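Local coordinates for protein SusD homolog (Bacteroides thetaiotaomicron VPI-5482, PDB 3IV0) that is of unknown function but, as a SusD-family protein of the outer membrane, probably binds sugars for uptake, at residues His211-Phe219 with His428-Gly437. Numbering follows the deposited sequence.
Sequences HINLWLVQF and HYYYDLVRTG
Arg435 meets Trp215 with CG set between its backbone N and carbonyl carbon (chi1 65°). The chain then runs extended to NE, which brings Arg435 CD to 3.6 Å from Trp215 NE1. Trp215 has CG anti to its carbonyl carbon (chi1 -85°), which swings the indole across to meet Arg435. Arg435 CB lies over one indole face, 3.8 Å from the centroid of the Trp215 five-membered ring, a CH-pi contact. The benzo end touches Tyr431 and Val434, with Trp215 CH2 3.6 Å from Val434 CG1. Phe219 meets the same methyl with its ring edge. With an alanine at Trp215, the Arg435 chain is likely to lose the surface it lies on, and a gap would probably open beside Val434 and Tyr431. Leu214 CD1 sits over one guanidinium face. Arg435 grips Asp432 OD1 side-on with NE (3.0 Å) and NH2, a salt bridge from above the carboxylate plane. One water donates to Leu214 O and Arg435 O and accepts from Arg435 NH1. Helix 202-219 packs here on helix 429-436 at 44°, and Glu376, paired with Arg435 NH1, ties in helix 367-381 of this mainly helical SusD fold. Asp432 also pairs with Arg419. The two carboxylates probably offset the buried arginine's charge and fix its guanidinium.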
ATOM      1  N   HIS A 211       9.103   4.721  -1.692  1.00  8.12           N
ATOM      2  CA  HIS A 211       7.895   4.944  -2.466  1.00  8.60           C
ATOM      3  C   HIS A 211       7.726   6.408  -2.841  1.00  8.83           C
ATOM      4  O   HIS A 211       7.390   6.729  -3.978  1.00  9.06           O
ATOM      5  CB  HIS A 211       6.694   4.484  -1.658  1.00  8.05           C
ATOM      6  CG  HIS A 211       6.321   3.088  -1.924  1.00  9.26           C
ATOM      7  ND1 HIS A 211       6.903   1.993  -1.308  1.00 12.10           N
ATOM      8  CD2 HIS A 211       5.399   2.611  -2.780  1.00  8.06           C
ATOM      9  CE1 HIS A 211       6.342   0.892  -1.796  1.00  7.56           C
ATOM     10  NE2 HIS A 211       5.429   1.248  -2.681  1.00 14.23           N
ATOM     11  N   ILE A 212       7.992   7.315  -1.917  1.00  8.72           N
ATOM     12  CA  ILE A 212       7.811   8.739  -2.196  1.00  9.45           C
ATOM     13  C   ILE A 212       8.785   9.176  -3.288  1.00  8.16           C
ATOM     14  O   ILE A 212       8.386   9.851  -4.257  1.00  8.46           O
ATOM     15  CB  ILE A 212       7.968   9.584  -0.922  1.00  8.62           C
ATOM     16  CG1 ILE A 212       6.825   9.360   0.050  1.00 10.22           C
ATOM     17  CG2 ILE A 212       8.057  11.085  -1.280  1.00 10.60           C
ATOM     18  CD1 ILE A 212       7.086   9.951   1.431  1.00 11.14           C
ATOM     19  N   ASN A 213      10.045   8.777  -3.184  1.00  8.64           N
ATOM     20  CA  ASN A 213      11.018   9.080  -4.241  1.00  8.95           C
ATOM     21  C   ASN A 213      10.552   8.560  -5.596  1.00  8.43           C
ATOM     22  O   ASN A 213      10.703   9.232  -6.610  1.00  9.10           O
ATOM     23  CB  ASN A 213      12.361   8.478  -3.896  1.00  9.01           C
ATOM     24  CG  ASN A 213      13.203   9.398  -3.033  1.00  9.49           C
ATOM     25  OD1 ASN A 213      13.678  10.445  -3.496  1.00 10.59           O
ATOM     26  ND2 ASN A 213      13.382   9.028  -1.769  1.00 10.63           N
ATOM     27  N   LEU A 214      10.007   7.351  -5.650  1.00  9.14           N
ATOM     28  CA  LEU A 214       9.609   6.763  -6.928  1.00  9.12           C
ATOM     29  C   LEU A 214       8.376   7.438  -7.521  1.00  9.56           C
ATOM     30  O   LEU A 214       8.229   7.512  -8.751  1.00 10.24           O
ATOM     31  CB  LEU A 214       9.449   5.252  -6.793  1.00  8.43           C
ATOM     32  CG  LEU A 214      10.800   4.545  -6.539  1.00  9.38           C
ATOM     33  CD1 LEU A 214      10.555   3.117  -6.091  1.00 10.14           C
ATOM     34  CD2 LEU A 214      11.655   4.553  -7.817  1.00 11.91           C
ATOM     35  N   TRP A 215       7.521   8.024  -6.692  1.00  9.28           N
ATOM     36  CA  TRP A 215       6.426   8.846  -7.176  1.00  9.67           C
ATOM     37  C   TRP A 215       6.994  10.156  -7.717  1.00 10.18           C
ATOM     38  O   TRP A 215       6.525  10.667  -8.742  1.00  9.98           O
ATOM     39  CB  TRP A 215       5.310   9.065  -6.112  1.00  9.27           C
ATOM     40  CG  TRP A 215       4.368   7.958  -6.135  1.00  8.46           C
ATOM     41  CD1 TRP A 215       4.591   6.688  -5.708  1.00  8.71           C
ATOM     42  CD2 TRP A 215       3.045   7.983  -6.667  1.00  7.77           C
ATOM     43  NE1 TRP A 215       3.493   5.900  -5.972  1.00  8.92           N
ATOM     44  CE2 TRP A 215       2.519   6.684  -6.545  1.00  7.80           C
ATOM     45  CE3 TRP A 215       2.242   8.981  -7.225  1.00  9.32           C
ATOM     46  CZ2 TRP A 215       1.232   6.363  -7.001  1.00  8.62           C
ATOM     47  CZ3 TRP A 215       0.974   8.670  -7.653  1.00  9.27           C
ATOM     48  CH2 TRP A 215       0.483   7.382  -7.544  1.00  9.81           C
ATOM     49  N   LEU A 216       8.000  10.706  -7.067  1.00  9.26           N
ATOM     50  CA  LEU A 216       8.658  11.943  -7.562  1.00  9.79           C
ATOM     51  C   LEU A 216       9.369  11.701  -8.897  1.00 10.07           C
ATOM     52  O   LEU A 216       9.447  12.599  -9.737  1.00 10.46           O
ATOM     53  CB  LEU A 216       9.621  12.496  -6.501  1.00 10.09           C
ATOM     54  CG  LEU A 216       8.873  13.218  -5.363  1.00 10.23           C
ATOM     55  CD1 LEU A 216       9.758  13.393  -4.138  1.00 11.26           C
ATOM     56  CD2 LEU A 216       8.383  14.589  -5.814  1.00 11.23           C
ATOM     57  N   VAL A 217       9.845  10.500  -9.141  1.00  9.37           N
ATOM     58  CA  VAL A 217      10.431  10.160 -10.445  1.00 10.78           C
ATOM     59  C   VAL A 217       9.430  10.428 -11.558  1.00 10.36           C
ATOM     60  O   VAL A 217       9.795  10.951 -12.608  1.00 12.44           O
ATOM     61  CB  VAL A 217      10.873   8.662 -10.483  1.00 10.12           C
ATOM     62  CG1 VAL A 217      11.051   8.176 -11.953  1.00 12.13           C
ATOM     63  CG2 VAL A 217      12.152   8.490  -9.690  1.00 10.55           C
ATOM     64  N   GLN A 218       8.160  10.087 -11.351  1.00 10.09           N
ATOM     65  CA  GLN A 218       7.130  10.235 -12.356  1.00 10.58           C
ATOM     66  C   GLN A 218       6.661  11.678 -12.485  1.00 10.95           C
ATOM     67  O   GLN A 218       6.428  12.171 -13.592  1.00 11.37           O
ATOM     68  CB  GLN A 218       5.916   9.380 -11.986  1.00 11.75           C
ATOM     69  CG  GLN A 218       4.744   9.492 -12.955  1.00 12.39           C
ATOM     70  CD  GLN A 218       5.083   9.104 -14.385  1.00 16.10           C
ATOM     71  OE1 GLN A 218       5.856   8.155 -14.655  1.00 16.41           O
ATOM     72  NE2 GLN A 218       4.475   9.819 -15.312  1.00 16.79           N
ATOM     73  N   PHE A 219       6.465  12.359 -11.365  1.00 10.12           N
ATOM     74  CA  PHE A 219       5.784  13.647 -11.357  1.00 11.62           C
ATOM     75  C   PHE A 219       6.699  14.847 -11.249  1.00 11.41           C
ATOM     76  O   PHE A 219       6.246  15.977 -11.384  1.00 12.96           O
ATOM     77  CB  PHE A 219       4.665  13.634 -10.310  1.00 10.31           C
ATOM     78  CG  PHE A 219       3.569  12.693 -10.669  1.00 11.62           C
ATOM     79  CD1 PHE A 219       2.655  13.042 -11.625  1.00 12.10           C
ATOM     80  CD2 PHE A 219       3.479  11.441 -10.099  1.00 10.32           C
ATOM     81  CE1 PHE A 219       1.650  12.170 -11.988  1.00 12.95           C
ATOM     82  CE2 PHE A 219       2.478  10.570 -10.464  1.00 10.54           C
ATOM     83  CZ  PHE A 219       1.565  10.947 -11.409  1.00 11.44           C
ATOM     84  N   HIS A 428      -0.573  -2.654  -4.438  1.00  9.60           N
ATOM     85  CA  HIS A 428       0.469  -1.985  -5.186  1.00  9.56           C
ATOM     86  C   HIS A 428       0.228  -1.888  -6.684  1.00 11.62           C
ATOM     87  O   HIS A 428       0.804  -1.031  -7.309  1.00 14.87           O
ATOM     88  CB  HIS A 428       1.817  -2.653  -4.940  1.00 10.55           C
ATOM     89  CG  HIS A 428       2.317  -2.482  -3.551  1.00  9.64           C
ATOM     90  ND1 HIS A 428       2.869  -1.289  -3.127  1.00 11.16           N
ATOM     91  CD2 HIS A 428       2.276  -3.306  -2.482  1.00 12.57           C
ATOM     92  CE1 HIS A 428       3.186  -1.417  -1.843  1.00 12.87           C
ATOM     93  NE2 HIS A 428       2.851  -2.624  -1.434  1.00 12.90           N
ATOM     94  N   TYR A 429      -0.542  -2.788  -7.267  1.00 10.93           N
ATOM     95  CA  TYR A 429      -0.681  -2.900  -8.699  1.00 10.07           C
ATOM     96  C   TYR A 429      -0.951  -1.580  -9.388  1.00  9.65           C
ATOM     97  O   TYR A 429      -0.186  -1.140 -10.263  1.00  9.72           O
ATOM     98  CB  TYR A 429      -1.787  -3.903  -9.004  1.00 10.43           C
ATOM     99  CG  TYR A 429      -2.234  -3.895 -10.448  1.00 11.97           C
ATOM    100  CD1 TYR A 429      -1.448  -4.465 -11.450  1.00 14.54           C
ATOM    101  CD2 TYR A 429      -3.460  -3.352 -10.788  1.00 12.18           C
ATOM    102  CE1 TYR A 429      -1.902  -4.440 -12.801  1.00 12.97           C
ATOM    103  CE2 TYR A 429      -3.906  -3.305 -12.110  1.00 15.19           C
ATOM    104  CZ  TYR A 429      -3.153  -3.884 -13.086  1.00 12.79           C
ATOM    105  OH  TYR A 429      -3.669  -3.806 -14.389  1.00 14.75           O
ATOM    106  N   TYR A 430      -2.055  -0.936  -9.016  1.00  9.11           N
ATOM    107  CA  TYR A 430      -2.446   0.253  -9.733  1.00  9.67           C
ATOM    108  C   TYR A 430      -1.436   1.372  -9.536  1.00  9.63           C
ATOM    109  O   TYR A 430      -1.108   2.110 -10.457  1.00  9.94           O
ATOM    110  CB  TYR A 430      -3.854   0.707  -9.324  1.00  9.44           C
ATOM    111  CG  TYR A 430      -4.229   1.997  -9.965  1.00  9.74           C
ATOM    112  CD1 TYR A 430      -4.625   2.060 -11.290  1.00 11.23           C
ATOM    113  CD2 TYR A 430      -4.152   3.166  -9.268  1.00  9.97           C
ATOM    114  CE1 TYR A 430      -4.966   3.270 -11.871  1.00 11.94           C
ATOM    115  CE2 TYR A 430      -4.482   4.360  -9.819  1.00 10.15           C
ATOM    116  CZ  TYR A 430      -4.884   4.427 -11.138  1.00  9.83           C
ATOM    117  OH  TYR A 430      -5.231   5.616 -11.739  1.00 10.22           O
ATOM    118  N   TYR A 431      -0.980   1.500  -8.299  1.00  9.28           N
ATOM    119  CA  TYR A 431      -0.088   2.579  -7.949  1.00  8.56           C
ATOM    120  C   TYR A 431       1.275   2.403  -8.632  1.00  9.17           C
ATOM    121  O   TYR A 431       1.861   3.389  -9.103  1.00  9.47           O
ATOM    122  CB  TYR A 431       0.018   2.619  -6.433  1.00  9.31           C
ATOM    123  CG  TYR A 431      -1.250   3.075  -5.758  1.00  9.03           C
ATOM    124  CD1 TYR A 431      -1.834   4.296  -6.077  1.00  9.28           C
ATOM    125  CD2 TYR A 431      -1.823   2.336  -4.745  1.00  9.69           C
ATOM    126  CE1 TYR A 431      -2.992   4.732  -5.440  1.00  9.01           C
ATOM    127  CE2 TYR A 431      -2.975   2.776  -4.079  1.00  9.40           C
ATOM    128  CZ  TYR A 431      -3.510   3.988  -4.407  1.00  9.78           C
ATOM    129  OH  TYR A 431      -4.618   4.495  -3.718  1.00 11.16           O
ATOM    130  N   ASP A 432       1.735   1.162  -8.773  1.00  9.38           N
ATOM    131  CA  ASP A 432       2.964   0.893  -9.544  1.00  9.44           C
ATOM    132  C   ASP A 432       2.765   1.298 -11.000  1.00 10.32           C
ATOM    133  O   ASP A 432       3.664   1.853 -11.630  1.00 10.27           O
ATOM    134  CB  ASP A 432       3.323  -0.582  -9.455  1.00 10.91           C
ATOM    135  CG  ASP A 432       4.003  -0.956  -8.154  1.00 13.91           C
ATOM    136  OD1 ASP A 432       4.397  -0.071  -7.360  1.00 13.63           O
ATOM    137  OD2 ASP A 432       4.288  -2.169  -8.013  1.00 19.60           O
ATOM    138  N   LEU A 433       1.597   0.986 -11.552  1.00  9.59           N
ATOM    139  CA  LEU A 433       1.345   1.398 -12.912  1.00  8.95           C
ATOM    140  C   LEU A 433       1.384   2.892 -13.069  1.00  9.75           C
ATOM    141  O   LEU A 433       1.874   3.412 -14.096  1.00  9.53           O
ATOM    142  CB  LEU A 433       0.004   0.859 -13.398  1.00 10.75           C
ATOM    143  CG  LEU A 433      -0.110  -0.640 -13.634  1.00 11.15           C
ATOM    144  CD1 LEU A 433      -1.562  -0.949 -13.987  1.00 13.48           C
ATOM    145  CD2 LEU A 433       0.785  -1.089 -14.773  1.00 13.28           C
ATOM    146  N   VAL A 434       0.816   3.634 -12.120  1.00  9.81           N
ATOM    147  CA  VAL A 434       0.812   5.081 -12.253  1.00 10.04           C
ATOM    148  C   VAL A 434       2.229   5.671 -12.156  1.00 10.21           C
ATOM    149  O   VAL A 434       2.622   6.480 -12.998  1.00 10.50           O
ATOM    150  CB  VAL A 434      -0.123   5.734 -11.208  1.00  9.67           C
ATOM    151  CG1 VAL A 434       0.050   7.256 -11.143  1.00 10.42           C
ATOM    152  CG2 VAL A 434      -1.596   5.350 -11.488  1.00 12.00           C
ATOM    153  N   ARG A 435       2.992   5.264 -11.137  1.00  9.78           N
ATOM    154  CA  ARG A 435       4.275   5.904 -10.896  1.00  9.85           C
ATOM    155  C   ARG A 435       5.306   5.518 -11.951  1.00 10.64           C
ATOM    156  O   ARG A 435       6.313   6.176 -12.065  1.00 11.92           O
ATOM    157  CB  ARG A 435       4.820   5.580  -9.487  1.00 11.21           C
ATOM    158  CG  ARG A 435       5.151   4.110  -9.321  1.00  9.33           C
ATOM    159  CD  ARG A 435       5.694   3.773  -7.940  1.00 11.84           C
ATOM    160  NE  ARG A 435       6.099   2.378  -7.863  1.00 11.45           N
ATOM    161  CZ  ARG A 435       7.209   1.887  -8.405  1.00 12.94           C
ATOM    162  NH1 ARG A 435       8.032   2.658  -9.068  1.00 11.83           N
ATOM    163  NH2 ARG A 435       7.486   0.612  -8.268  1.00 13.50           N
ATOM    164  N   THR A 436       5.071   4.439 -12.681  1.00 10.67           N
ATOM    165  CA  THR A 436       5.986   4.032 -13.762  1.00 11.10           C
ATOM    166  C   THR A 436       5.478   4.527 -15.112  1.00 12.65           C
ATOM    167  O   THR A 436       6.169   4.335 -16.132  1.00 13.44           O
ATOM    168  CB  THR A 436       6.131   2.490 -13.826  1.00 12.44           C
ATOM    169  OG1 THR A 436       4.835   1.919 -14.082  1.00 11.66           O
ATOM    170  CG2 THR A 436       6.777   1.931 -12.560  1.00 12.23           C
ATOM    171  N   GLY A 437       4.290   5.114 -15.191  1.00 12.24           N
ATOM    172  CA  GLY A 437       3.713   5.486 -16.486  1.00 13.69           C
ATOM    173  C   GLY A 437       3.177   4.283 -17.264  1.00 14.81           C
ATOM    174  O   GLY A 437       2.688   4.411 -18.395  1.00 18.58           O
TER
HETATM  175  O   HOH W   1       8.440   5.335 -10.428  1.00 11.80           O